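Local coordinates for protein putative aminopeptidase (Leishmania major, PDB 5NTH) that probably acts as a manganese-dependent leucyl aminopeptidase of the M17 family, trimming residues from the N termini of peptides, at residues 143-146 and 147-150; 199-203 and 204-208; 238-242 and 243-247; 529-532 and 533-537. All blocks are in the same frame, centred on the assembly; numbering follows the deposited sequence.

Contact 1 of 4, residues 143-146 and 147-150; sequences APAG and SETA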
ATOM      1  N   ALA A 143     -42.254   8.029  26.598  1.00 37.13           N
ATOM      2  CA  ALA A 143     -42.491   7.982  25.170  1.00 38.69           C
ATOM      3  C   ALA A 143     -43.959   7.775  24.888  1.00 38.85           C
ATOM      4  O   ALA A 143     -44.597   6.923  25.527  1.00 38.24           O
ATOM      5  CB  ALA A 143     -41.681   6.872  24.520  1.00 39.27           C
ATOM      6  N   PRO A 144     -44.478   8.512  23.884  1.00 40.23           N
ATOM      7  CA  PRO A 144     -45.901   8.494  23.567  1.00 39.72           C
ATOM      8  C   PRO A 144     -46.349   7.178  22.939  1.00 38.31           C
ATOM      9  O   PRO A 144     -45.542   6.388  22.441  1.00 35.41           O
ATOM     10  CB  PRO A 144     -46.065   9.655  22.587  1.00 38.98           C
ATOM     11  CG  PRO A 144     -44.738   9.790  21.930  1.00 40.15           C
ATOM     12  CD  PRO A 144     -43.696   9.127  22.789  1.00 40.31           C
ATOM     13  N   ALA A 145     -47.648   6.947  23.016  1.00 37.48           N
ATOM     14  CA  ALA A 145     -48.241   5.735  22.482  1.00 37.88           C
ATOM     15  C   ALA A 145     -47.926   5.670  20.981  1.00 36.66           C
ATOM     16  O   ALA A 145     -47.993   6.693  20.290  1.00 37.04           O
ATOM     17  CB  ALA A 145     -49.751   5.748  22.726  1.00 37.89           C
ATOM     18  N   GLY A 146     -47.567   4.483  20.501  1.00 34.36           N
ATOM     19  CA  GLY A 146     -47.030   4.315  19.145  1.00 33.06           C
ATOM     20  C   GLY A 146     -45.542   4.000  19.115  1.00 31.49           C
ATOM     21  O   GLY A 146     -45.038   3.469  18.130  1.00 31.86           O
ATOM     22  N   SER A 147     -44.853   4.312  20.205  1.00 30.13           N
ATOM     23  CA  SER A 147     -43.446   4.045  20.351  1.00 28.98           C
ATOM     24  C   SER A 147     -43.083   2.664  20.977  1.00 29.56           C
ATOM     25  O   SER A 147     -41.906   2.296  21.063  1.00 29.35           O
ATOM     26  CB  SER A 147     -42.820   5.209  21.111  1.00 28.85           C
ATOM     27  OG  SER A 147     -43.215   5.262  22.474  1.00 30.22           O
ATOM     28  N   GLU A 148     -44.071   1.848  21.319  1.00 29.92           N
ATOM     29  CA  GLU A 148     -43.805   0.570  21.994  1.00 30.41           C
ATOM     30  C   GLU A 148     -42.784  -0.349  21.313  1.00 29.23           C
ATOM     31  O   GLU A 148     -41.914  -0.900  21.990  1.00 28.78           O
ATOM     32  CB  GLU A 148     -45.088  -0.215  22.253  1.00 32.01           C
ATOM     33  CG  GLU A 148     -46.049   0.452  23.238  1.00 35.02           C
ATOM     34  CD  GLU A 148     -47.052   1.399  22.589  1.00 37.43           C
ATOM     35  OE1 GLU A 148     -47.502   1.162  21.427  1.00 40.75           O
ATOM     36  OE2 GLU A 148     -47.390   2.404  23.248  1.00 41.99           O
ATOM     37  N   THR A 149     -42.867  -0.527  20.001  1.00 28.51           N
ATOM     38  CA  THR A 149     -41.941  -1.474  19.347  1.00 28.27           C
ATOM     39  C   THR A 149     -40.508  -0.919  19.298  1.00 26.48           C
ATOM     40  O   THR A 149     -39.566  -1.659  19.490  1.00 26.49           O
ATOM     41  CB  THR A 149     -42.417  -1.931  17.957  1.00 29.08           C
ATOM     42  OG1 THR A 149     -42.564  -0.794  17.121  1.00 30.74           O
ATOM     43  CG2 THR A 149     -43.755  -2.637  18.048  1.00 29.34           C
ATOM     44  N   ALA A 150     -40.357   0.379  19.076  1.00 25.55           N
ATOM     45  CA  ALA A 150     -39.061   1.038  19.124  1.00 25.13           C
ATOM     46  C   ALA A 150     -38.420   0.977  20.517  1.00 25.96           C
ATOM     47  O   ALA A 150     -37.222   0.716  20.664  1.00 27.36           O
ATOM     48  CB  ALA A 150     -39.198   2.476  18.671  1.00 24.70           C
TER

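Contact 2 of 4, residues 199-203 and 204-208; sequences KSVCV and AELEA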
ATOM      1  N   LYS A 199     -53.930   0.412  14.871  1.00 44.73           N
ATOM      2  CA  LYS A 199     -53.295  -0.882  15.137  1.00 44.34           C
ATOM      3  C   LYS A 199     -52.999  -1.016  16.658  1.00 42.60           C
ATOM      4  O   LYS A 199     -52.746  -0.020  17.374  1.00 39.82           O
ATOM      5  CB  LYS A 199     -52.057  -1.067  14.234  1.00 43.71           C
ATOM      6  N   SER A 200     -53.096  -2.249  17.150  1.00 42.95           N
ATOM      7  CA  SER A 200     -52.710  -2.582  18.543  1.00 44.87           C
ATOM      8  C   SER A 200     -51.516  -3.530  18.641  1.00 43.22           C
ATOM      9  O   SER A 200     -51.385  -4.507  17.863  1.00 41.19           O
ATOM     10  CB  SER A 200     -53.868  -3.239  19.272  1.00 45.73           C
ATOM     11  OG  SER A 200     -54.433  -4.253  18.451  1.00 49.11           O
ATOM     12  N   VAL A 201     -50.675  -3.262  19.628  1.00 43.58           N
ATOM     13  CA  VAL A 201     -49.568  -4.173  19.940  1.00 47.38           C
ATOM     14  C   VAL A 201     -49.558  -4.452  21.430  1.00 43.90           C
ATOM     15  O   VAL A 201     -49.610  -3.513  22.231  1.00 43.68           O
ATOM     16  CB  VAL A 201     -48.204  -3.644  19.431  1.00 51.25           C
ATOM     17  CG1 VAL A 201     -47.889  -2.246  19.997  1.00 53.33           C
ATOM     18  CG2 VAL A 201     -47.103  -4.672  19.707  1.00 50.61           C
ATOM     19  N   CYS A 202     -49.497  -5.742  21.779  1.00 40.54           N
ATOM     20  CA  CYS A 202     -49.650  -6.189  23.163  1.00 39.13           C
ATOM     21  C   CYS A 202     -48.337  -6.641  23.810  1.00 37.53           C
ATOM     22  O   CYS A 202     -47.327  -6.812  23.132  1.00 37.64           O
ATOM     23  CB  CYS A 202     -50.654  -7.313  23.231  1.00 39.78           C
ATOM     24  SG  CYS A 202     -50.093  -8.862  22.534  1.00 42.99           S
ATOM     25  N   VAL A 203     -48.372  -6.847  25.122  1.00 34.54           N
ATOM     26  CA  VAL A 203     -47.182  -7.168  25.886  1.00 32.37           C
ATOM     27  C   VAL A 203     -46.508  -8.455  25.478  1.00 31.04           C
ATOM     28  O   VAL A 203     -45.279  -8.502  25.468  1.00 30.91           O
ATOM     29  CB  VAL A 203     -47.500  -7.246  27.386  1.00 32.66           C
ATOM     30  CG1 VAL A 203     -46.334  -7.821  28.209  1.00 32.24           C
ATOM     31  CG2 VAL A 203     -47.827  -5.853  27.873  1.00 33.29           C
ATOM     32  N   ALA A 204     -47.287  -9.495  25.183  1.00 29.80           N
ATOM     33  CA  ALA A 204     -46.705 -10.766  24.742  1.00 29.62           C
ATOM     34  C   ALA A 204     -45.918 -10.617  23.409  1.00 29.74           C
ATOM     35  O   ALA A 204     -44.921 -11.305  23.199  1.00 30.08           O
ATOM     36  CB  ALA A 204     -47.775 -11.842  24.639  1.00 29.21           C
ATOM     37  N   GLU A 205     -46.369  -9.701  22.549  1.00 29.35           N
ATOM     38  CA  GLU A 205     -45.642  -9.309  21.349  1.00 30.12           C
ATOM     39  C   GLU A 205     -44.315  -8.601  21.656  1.00 29.99           C
ATOM     40  O   GLU A 205     -43.265  -8.957  21.123  1.00 30.10           O
ATOM     41  CB  GLU A 205     -46.520  -8.449  20.438  1.00 30.41           C
ATOM     42  CG  GLU A 205     -47.324  -9.302  19.465  1.00 32.10           C
ATOM     43  CD  GLU A 205     -48.571  -8.632  18.885  1.00 34.05           C
ATOM     44  OE1 GLU A 205     -49.451  -8.180  19.692  1.00 35.95           O
ATOM     45  OE2 GLU A 205     -48.676  -8.582  17.615  1.00 34.64           O
ATOM     46  N   LEU A 206     -44.339  -7.618  22.525  1.00 30.00           N
ATOM     47  CA  LEU A 206     -43.100  -6.916  22.847  1.00 30.65           C
ATOM     48  C   LEU A 206     -42.045  -7.875  23.416  1.00 32.43           C
ATOM     49  O   LEU A 206     -40.864  -7.741  23.109  1.00 33.51           O
ATOM     50  CB  LEU A 206     -43.354  -5.767  23.800  1.00 29.66           C
ATOM     51  CG  LEU A 206     -44.328  -4.731  23.253  1.00 29.13           C
ATOM     52  CD1 LEU A 206     -44.547  -3.675  24.317  1.00 28.72           C
ATOM     53  CD2 LEU A 206     -43.862  -4.103  21.951  1.00 28.89           C
ATOM     54  N   GLU A 207     -42.481  -8.854  24.209  1.00 33.84           N
ATOM     55  CA  GLU A 207     -41.599  -9.921  24.681  1.00 34.21           C
ATOM     56  C   GLU A 207     -41.077 -10.801  23.539  1.00 33.80           C
ATOM     57  O   GLU A 207     -39.898 -11.204  23.518  1.00 36.03           O
ATOM     58  CB  GLU A 207     -42.314 -10.759  25.744  1.00 35.84           C
ATOM     59  CG  GLU A 207     -42.403 -10.030  27.083  1.00 38.19           C
ATOM     60  CD  GLU A 207     -43.522 -10.516  28.009  1.00 39.50           C
ATOM     61  OE1 GLU A 207     -44.674 -10.722  27.578  1.00 40.57           O
ATOM     62  OE2 GLU A 207     -43.246 -10.673  29.207  1.00 41.92           O
ATOM     63  N   ALA A 208     -41.944 -11.112  22.594  1.00 31.83           N
ATOM     64  CA  ALA A 208     -41.510 -11.884  21.443  1.00 30.93           C
ATOM     65  C   ALA A 208     -40.458 -11.122  20.620  1.00 29.66           C
ATOM     66  O   ALA A 208     -39.481 -11.735  20.178  1.00 28.80           O
ATOM     67  CB  ALA A 208     -42.702 -12.257  20.590  1.00 31.37           C
TER

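Contact 3 of 4, residues 238-242 and 243-247; sequences AYAAE and LGVDM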
ATOM      1  N   ALA A 238     -34.821 -27.007  15.287  1.00 30.00           N
ATOM      2  CA  ALA A 238     -35.543 -26.946  16.571  1.00 29.50           C
ATOM      3  C   ALA A 238     -36.630 -25.866  16.571  1.00 29.38           C
ATOM      4  O   ALA A 238     -37.724 -26.090  17.062  1.00 29.14           O
ATOM      5  CB  ALA A 238     -34.576 -26.741  17.747  1.00 29.50           C
ATOM      6  N   TYR A 239     -36.334 -24.694  16.022  1.00 29.72           N
ATOM      7  CA  TYR A 239     -37.332 -23.638  15.967  1.00 29.82           C
ATOM      8  C   TYR A 239     -38.469 -24.066  15.031  1.00 30.67           C
ATOM      9  O   TYR A 239     -39.625 -23.727  15.262  1.00 31.46           O
ATOM     10  CB  TYR A 239     -36.717 -22.278  15.590  1.00 29.53           C
ATOM     11  CG  TYR A 239     -36.215 -21.549  16.806  1.00 29.03           C
ATOM     12  CD1 TYR A 239     -37.113 -20.961  17.710  1.00 29.18           C
ATOM     13  CD2 TYR A 239     -34.857 -21.478  17.099  1.00 29.14           C
ATOM     14  CE1 TYR A 239     -36.669 -20.302  18.856  1.00 28.65           C
ATOM     15  CE2 TYR A 239     -34.400 -20.811  18.240  1.00 29.04           C
ATOM     16  CZ  TYR A 239     -35.314 -20.238  19.120  1.00 28.90           C
ATOM     17  OH  TYR A 239     -34.872 -19.595  20.255  1.00 29.53           O
ATOM     18  N   ALA A 240     -38.149 -24.852  14.014  1.00 31.13           N
ATOM     19  CA  ALA A 240     -39.175 -25.397  13.116  1.00 32.44           C
ATOM     20  C   ALA A 240     -40.135 -26.322  13.837  1.00 33.94           C
ATOM     21  O   ALA A 240     -41.354 -26.184  13.708  1.00 34.93           O
ATOM     22  CB  ALA A 240     -38.545 -26.135  11.940  1.00 32.50           C
ATOM     23  N   ALA A 241     -39.589 -27.275  14.578  1.00 35.55           N
ATOM     24  CA  ALA A 241     -40.426 -28.206  15.320  1.00 36.81           C
ATOM     25  C   ALA A 241     -41.149 -27.520  16.488  1.00 37.83           C
ATOM     26  O   ALA A 241     -42.211 -27.966  16.869  1.00 38.81           O
ATOM     27  CB  ALA A 241     -39.626 -29.399  15.803  1.00 36.04           C
ATOM     28  N   GLU A 242     -40.591 -26.448  17.047  1.00 38.22           N
ATOM     29  CA  GLU A 242     -41.257 -25.735  18.164  1.00 39.03           C
ATOM     30  C   GLU A 242     -42.515 -25.060  17.641  1.00 38.64           C
ATOM     31  O   GLU A 242     -43.610 -25.249  18.178  1.00 37.12           O
ATOM     32  CB  GLU A 242     -40.347 -24.671  18.820  1.00 39.63           C
ATOM     33  CG  GLU A 242     -40.873 -24.126  20.154  1.00 41.15           C
ATOM     34  CD  GLU A 242     -40.461 -22.677  20.468  1.00 43.52           C
ATOM     35  OE1 GLU A 242     -39.240 -22.436  20.617  1.00 44.74           O
ATOM     36  OE2 GLU A 242     -41.348 -21.778  20.600  1.00 43.98           O
ATOM     37  N   LEU A 243     -42.323 -24.276  16.582  1.00 40.01           N
ATOM     38  CA  LEU A 243     -43.380 -23.484  15.951  1.00 40.05           C
ATOM     39  C   LEU A 243     -44.292 -24.290  15.032  1.00 40.53           C
ATOM     40  O   LEU A 243     -45.297 -23.769  14.592  1.00 42.76           O
ATOM     41  CB  LEU A 243     -42.771 -22.312  15.168  1.00 39.66           C
ATOM     42  CG  LEU A 243     -41.844 -21.377  15.955  1.00 39.24           C
ATOM     43  CD1 LEU A 243     -41.186 -20.367  15.025  1.00 41.14           C
ATOM     44  CD2 LEU A 243     -42.589 -20.649  17.045  1.00 38.46           C
ATOM     45  N   GLY A 244     -43.950 -25.540  14.733  1.00 40.91           N
ATOM     46  CA  GLY A 244     -44.839 -26.434  13.988  1.00 39.87           C
ATOM     47  C   GLY A 244     -44.959 -26.038  12.536  1.00 40.94           C
ATOM     48  O   GLY A 244     -46.069 -26.021  11.996  1.00 45.38           O
ATOM     49  N   VAL A 245     -43.830 -25.714  11.899  1.00 40.96           N
ATOM     50  CA  VAL A 245     -43.827 -25.174  10.515  1.00 40.25           C
ATOM     51  C   VAL A 245     -43.126 -26.132   9.571  1.00 39.78           C
ATOM     52  O   VAL A 245     -42.391 -27.017  10.011  1.00 37.81           O
ATOM     53  CB  VAL A 245     -43.186 -23.752  10.423  1.00 40.81           C
ATOM     54  CG1 VAL A 245     -43.712 -22.850  11.537  1.00 41.25           C
ATOM     55  CG2 VAL A 245     -41.656 -23.784  10.491  1.00 41.51           C
ATOM     56  N   ASP A 246     -43.339 -25.940   8.269  1.00 40.83           N
ATOM     57  CA  ASP A 246     -42.679 -26.793   7.280  1.00 42.34           C
ATOM     58  C   ASP A 246     -41.237 -26.286   7.140  1.00 40.45           C
ATOM     59  O   ASP A 246     -40.958 -25.095   7.300  1.00 40.44           O
ATOM     60  CB  ASP A 246     -43.430 -26.841   5.919  1.00 45.91           C
ATOM     61  CG  ASP A 246     -44.933 -27.238   6.050  1.00 49.36           C
ATOM     62  OD1 ASP A 246     -45.304 -28.016   6.969  1.00 52.11           O
ATOM     63  OD2 ASP A 246     -45.749 -26.771   5.210  1.00 51.76           O
ATOM     64  N   MET A 247     -40.322 -27.203   6.886  1.00 38.81           N
ATOM     65  CA  MET A 247     -38.926 -26.875   6.706  1.00 38.12           C
ATOM     66  C   MET A 247     -38.409 -27.603   5.476  1.00 37.70           C
ATOM     67  O   MET A 247     -38.639 -28.798   5.310  1.00 35.96           O
ATOM     68  CB  MET A 247     -38.118 -27.300   7.930  1.00 38.60           C
ATOM     69  CG  MET A 247     -36.704 -26.742   7.938  1.00 39.88           C
ATOM     70  SD  MET A 247     -35.718 -27.180   9.381  1.00 41.18           S
ATOM     71  CE  MET A 247     -35.449 -28.943   9.135  1.00 40.74           C
TER

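Contact 4 of 4, residues 529-532 and 533-537; sequences TLVF and EFLRQ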
ATOM      1  N   THR A 529     -36.796  -6.034  14.029  1.00 31.43           N
ATOM      2  CA  THR A 529     -37.879  -5.105  14.307  1.00 30.55           C
ATOM      3  C   THR A 529     -38.236  -4.281  13.069  1.00 30.09           C
ATOM      4  O   THR A 529     -39.344  -3.700  12.996  1.00 30.31           O
ATOM      5  CB  THR A 529     -37.522  -4.174  15.490  1.00 31.05           C
ATOM      6  OG1 THR A 529     -37.025  -4.949  16.588  1.00 31.88           O
ATOM      7  CG2 THR A 529     -38.738  -3.426  15.995  1.00 31.77           C
ATOM      8  N   LEU A 530     -37.318  -4.201  12.104  1.00 27.98           N
ATOM      9  CA  LEU A 530     -37.638  -3.546  10.858  1.00 26.34           C
ATOM     10  C   LEU A 530     -38.753  -4.341  10.182  1.00 25.47           C
ATOM     11  O   LEU A 530     -39.782  -3.791   9.807  1.00 24.87           O
ATOM     12  CB  LEU A 530     -36.408  -3.446   9.979  1.00 26.48           C
ATOM     13  CG  LEU A 530     -36.644  -2.819   8.600  1.00 27.04           C
ATOM     14  CD1 LEU A 530     -37.083  -1.353   8.649  1.00 26.91           C
ATOM     15  CD2 LEU A 530     -35.374  -2.990   7.806  1.00 27.25           C
ATOM     16  N   VAL A 531     -38.544  -5.648  10.094  1.00 25.34           N
ATOM     17  CA  VAL A 531     -39.433  -6.591   9.403  1.00 25.27           C
ATOM     18  C   VAL A 531     -40.768  -6.813  10.111  1.00 26.38           C
ATOM     19  O   VAL A 531     -41.804  -6.955   9.476  1.00 27.17           O
ATOM     20  CB  VAL A 531     -38.727  -7.935   9.259  1.00 24.78           C
ATOM     21  CG1 VAL A 531     -39.679  -9.064   8.933  1.00 25.00           C
ATOM     22  CG2 VAL A 531     -37.690  -7.842   8.170  1.00 25.03           C
ATOM     23  N   PHE A 532     -40.729  -6.887  11.428  1.00 27.33           N
ATOM     24  CA  PHE A 532     -41.933  -6.909  12.206  1.00 27.26           C
ATOM     25  C   PHE A 532     -42.798  -5.690  11.869  1.00 27.33           C
ATOM     26  O   PHE A 532     -43.958  -5.847  11.532  1.00 27.43           O
ATOM     27  CB  PHE A 532     -41.586  -6.962  13.684  1.00 27.63           C
ATOM     28  CG  PHE A 532     -42.718  -7.408  14.545  1.00 27.83           C
ATOM     29  CD1 PHE A 532     -43.610  -6.501  15.049  1.00 27.68           C
ATOM     30  CD2 PHE A 532     -42.891  -8.766  14.843  1.00 28.78           C
ATOM     31  CE1 PHE A 532     -44.654  -6.928  15.855  1.00 28.68           C
ATOM     32  CE2 PHE A 532     -43.934  -9.204  15.656  1.00 28.85           C
ATOM     33  CZ  PHE A 532     -44.815  -8.279  16.165  1.00 28.50           C
ATOM     34  N   GLU A 533     -42.229  -4.489  11.892  1.00 28.42           N
ATOM     35  CA  GLU A 533     -43.009  -3.277  11.566  1.00 29.59           C
ATOM     36  C   GLU A 533     -43.516  -3.304  10.140  1.00 29.76           C
ATOM     37  O   GLU A 533     -44.722  -3.162   9.903  1.00 30.84           O
ATOM     38  CB  GLU A 533     -42.203  -1.991  11.761  1.00 30.84           C
ATOM     39  CG  GLU A 533     -42.313  -1.432  13.163  1.00 33.22           C
ATOM     40  CD  GLU A 533     -43.740  -1.009  13.554  1.00 35.57           C
ATOM     41  OE1 GLU A 533     -44.433  -0.341  12.738  1.00 34.64           O
ATOM     42  OE2 GLU A 533     -44.164  -1.345  14.705  1.00 38.58           O
ATOM     43  N   PHE A 534     -42.584  -3.491   9.212  1.00 28.17           N
ATOM     44  CA  PHE A 534     -42.880  -3.497   7.808  1.00 28.22           C
ATOM     45  C   PHE A 534     -44.053  -4.412   7.465  1.00 28.34           C
ATOM     46  O   PHE A 534     -44.964  -3.991   6.765  1.00 28.06           O
ATOM     47  CB  PHE A 534     -41.629  -3.899   7.013  1.00 28.76           C
ATOM     48  CG  PHE A 534     -41.852  -3.955   5.537  1.00 28.26           C
ATOM     49  CD1 PHE A 534     -41.939  -2.782   4.797  1.00 28.63           C
ATOM     50  CD2 PHE A 534     -42.013  -5.175   4.895  1.00 28.01           C
ATOM     51  CE1 PHE A 534     -42.175  -2.823   3.434  1.00 28.79           C
ATOM     52  CE2 PHE A 534     -42.236  -5.231   3.530  1.00 28.34           C
ATOM     53  CZ  PHE A 534     -42.319  -4.053   2.798  1.00 28.69           C
ATOM     54  N   LEU A 535     -44.039  -5.638   7.978  1.00 29.03           N
ATOM     55  CA  LEU A 535     -45.135  -6.582   7.775  1.00 29.65           C
ATOM     56  C   LEU A 535     -46.398  -6.244   8.569  1.00 31.73           C
ATOM     57  O   LEU A 535     -47.491  -6.451   8.067  1.00 30.61           O
ATOM     58  CB  LEU A 535     -44.686  -7.992   8.125  1.00 29.44           C
ATOM     59  CG  LEU A 535     -43.522  -8.497   7.284  1.00 29.67           C
ATOM     60  CD1 LEU A 535     -43.111  -9.906   7.650  1.00 29.69           C
ATOM     61  CD2 LEU A 535     -43.884  -8.447   5.805  1.00 30.54           C
ATOM     62  N   ARG A 536     -46.256  -5.732   9.795  1.00 35.08           N
ATOM     63  CA  ARG A 536     -47.424  -5.347  10.574  1.00 39.08           C
ATOM     64  C   ARG A 536     -48.212  -4.244   9.841  1.00 44.66           C
ATOM     65  O   ARG A 536     -49.431  -4.364   9.670  1.00 48.69           O
ATOM     66  CB  ARG A 536     -47.091  -4.930  12.020  1.00 40.24           C
ATOM     67  CG  ARG A 536     -48.047  -5.553  13.029  1.00 42.51           C
ATOM     68  CD  ARG A 536     -47.924  -5.095  14.474  1.00 43.93           C
ATOM     69  NE  ARG A 536     -48.266  -3.677  14.630  1.00 45.72           N
ATOM     70  CZ  ARG A 536     -47.408  -2.696  14.917  1.00 46.91           C
ATOM     71  NH1 ARG A 536     -46.112  -2.938  15.106  1.00 51.26           N
ATOM     72  NH2 ARG A 536     -47.845  -1.451  15.022  1.00 45.01           N
ATOM     73  N   GLN A 537     -47.543  -3.197   9.369  1.00 49.01           N
ATOM     74  CA  GLN A 537     -48.261  -2.165   8.634  1.00 53.20           C
ATOM     75  C   GLN A 537     -48.709  -2.757   7.274  1.00 57.81           C
ATOM     76  O   GLN A 537     -47.880  -3.000   6.412  1.00 52.81           O
ATOM     77  CB  GLN A 537     -47.413  -0.896   8.486  1.00 52.90           C
TER

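Contact 1 of 4, residues 143-146 and 147-150
A type II beta turn from Pro-144 to Ser-147 brings the chain from strand 137-142 to the start of helix 148-156 in the N-terminal, macro-like domain. Its closing bond runs from Ser-147 N to Pro-144 O at 3.1 Å. Pro-144 O takes a second bond, from Ser-147 OG at 2.6 Å, and backbone and side chain of one residue thus grip one acceptor. The serine torsion makes this possible: OG stands between its own N and carbonyl carbon (chi1 70°), where the CB of Ala-143 packs against it. Gly-146 has a positive phi of 108°, as expected for the third position of a type II turn. Its N-H is shared between the carboxylate oxygens of Glu-148, OE1 and OE2 both 3.4 Å from Gly-146 N; both bonds are weak. The glutamate chain bends at chi2 (89°), folding the carboxylate back over the turn, and Glu-148 OE2 comes 3.5 Å from Ala-145 CA. The stronger partner of that OE2 is the hydroxyl of Ser-187. Beyond the turn, Glu-148 leans on Leu-206 and Thr-149 on Ile-209, both of helix 203-221, while Tyr-115 packs against Ser-147 and Ala-150.

Contact 2 of 4, residues 199-203 and 204-208
Val-201 packs against Glu-205 and Leu-206 at the N terminus of helix 203-221, where the extended chain of 199-201 turns into the helix with Cys-202 at the N-cap position. These apolar contacts centre on one methyl of the valine: with chi1 at 57°, CG2 lies anti to the backbone N and faces both partners. Val-201 CG2 is 3.9 Å from Glu-205 CB and 4.0 Å from Leu-206 CD2, and the valine and leucine side chains run roughly perpendicular to each other.

Among the polar contacts, two backbone bonds start the helix. Leu-206 N donates to Cys-202 O at 3.2 Å, and Glu-207 N donates to Val-203 O at 3.1 Å. The Glu-205 side chain, extended beyond CG, reaches back to the N-cap residue and places OE1 near Cys-202 N; a bond between them is doubtful, because OE1 is too close to a neighbour in the model. The other carboxylate oxygen, OE2, is bonded to the hydroxyl of Ser-338, which ties this helix start to helix 323-341.

A mixed contact lies on another side of the helix, where a methyl sits beside a carboxylate oxygen: Val-203 CG1 comes 3.4 Å from Glu-207 OE1, the two side chains meeting at a slant.

Around this helix start, Met-341 of helix 323-341 packs against Cys-202, Ala-204 and Glu-205. Residues Ala-190 and Phe-191 of helix 189-192 lie against Val-203, and Glu-148 of helix 148-156 meets Val-201.

Contact 3 of 4, residues 238-242 and 243-247
The carbonyl oxygen of Ala-240 is gripped by two backbone N-H groups where helix 229-243 ends. Val-245 N reaches Ala-240 O at 3.1 Å and almost straight, with an N-H...O angle of 168°. Gly-244 N is nearer to Ala-240 O, at 2.9 Å, but strongly bent (125°), so that bond is weak. One residue earlier, Leu-243 N still makes the regular helical bond to Tyr-239 O at 3.1 Å. The shift of the last sound bond from an i+4 to an i+5 donor reflects the backbone of Gly-244, which leaves the helix with a positive phi of 71° and swings the chain round toward the strand.

Beneath this turn the CB of Ala-240 supplies a small apolar surface. Val-245 CG2 lies 4.2 Å from Ala-240 CB, that valine methyl standing between its own N and carbonyl carbon. Met-247 approaches the alanine methyl from the second residue of strand 246-251: with CG anti to the backbone N, its extended CB-CG-SD chain sets SD 4.0 Å from Ala-240 CB. Leu-243 folds over the last helical turn, its CG 3.3 Å from Tyr-239 O.

The turn thus connects a helix of the catalytic domain to strand 246-251, an outermost strand of the eight-stranded sheet within this chain. Leu-279 of the adjoining strand 275-282 packs on Ala-240 and Met-247, and Tyr-281 on Val-245. On another side of the helix, Val-336 and Arg-337 of helix 323-341 meet Leu-243, and Tyr-239 OH bonds to the carbonyl of Cys-25.

Contact 4 of 4, residues 529-532 and 533-537
Val-531 and Leu-535 run alongside each other in the same direction, one turn apart on the C-terminal helix 528-536, with Val-531 CG1 3.8 Å from Leu-535 CD1. Leu-535 CG also sits 3.2 Å from Val-531 O, the acceptor of Leu-535 N. A second one-turn pair joins Phe-532 and Arg-536. Phe-532 CE1 lies 4.0 Å from Arg-536 CD and at the edge of the guanidinium, near its plane, and the ring and guanidinium planes are 47° apart. The torsion that sets Phe-532 CG anti to its backbone N (chi1 -162°) brings CE1 beside that CD.

Four consecutive i to i+4 backbone bonds hold these pairs in register. The straightest runs from Phe-534 N to Leu-530 O at 2.9 Å.

Further out, other helices pack on the side chains. Ala-331 of helix 323-341 touches Val-531, and Ala-334 and Val-335 touch Phe-532, whose ring also makes an edge-to-face contact with Phe-346. Ala-448 of helix 439-452 meets Glu-533 and Phe-534. The carboxylate of Glu-533 accepts from Thr-149 of helix 148-156, which probably helps to position it for the arginine. Bent at chi3 (65°), Arg-536 brings NH1 to 2.5 Å from Glu-533 OE2 in a salt bridge; the distance is shorter than usual and its exact value uncertain, and NH1 stands above the carboxylate plane.

Along the chain the four contacts follow in series, none enclosing or crossing another. Contact 1 closes the turn from strand 137-142 into helix 148-156, contact 2 opens helix 203-221, contact 3 turns from helix 229-243 into an outer strand of the sheet of the catalytic domain, and contact 4 lies within the C-terminal helix. Contacts 1, 2 and 4 meet in space: helix 148-156 touches both the start of helix 203-221 and the C-terminal helix, and Glu-205 of contact 2 touches Phe-532 of contact 4. The C-terminal helix is thereby joined to the N-terminal domain. Contact 3 stands apart, its nearest atoms about 9 Å from contact 2.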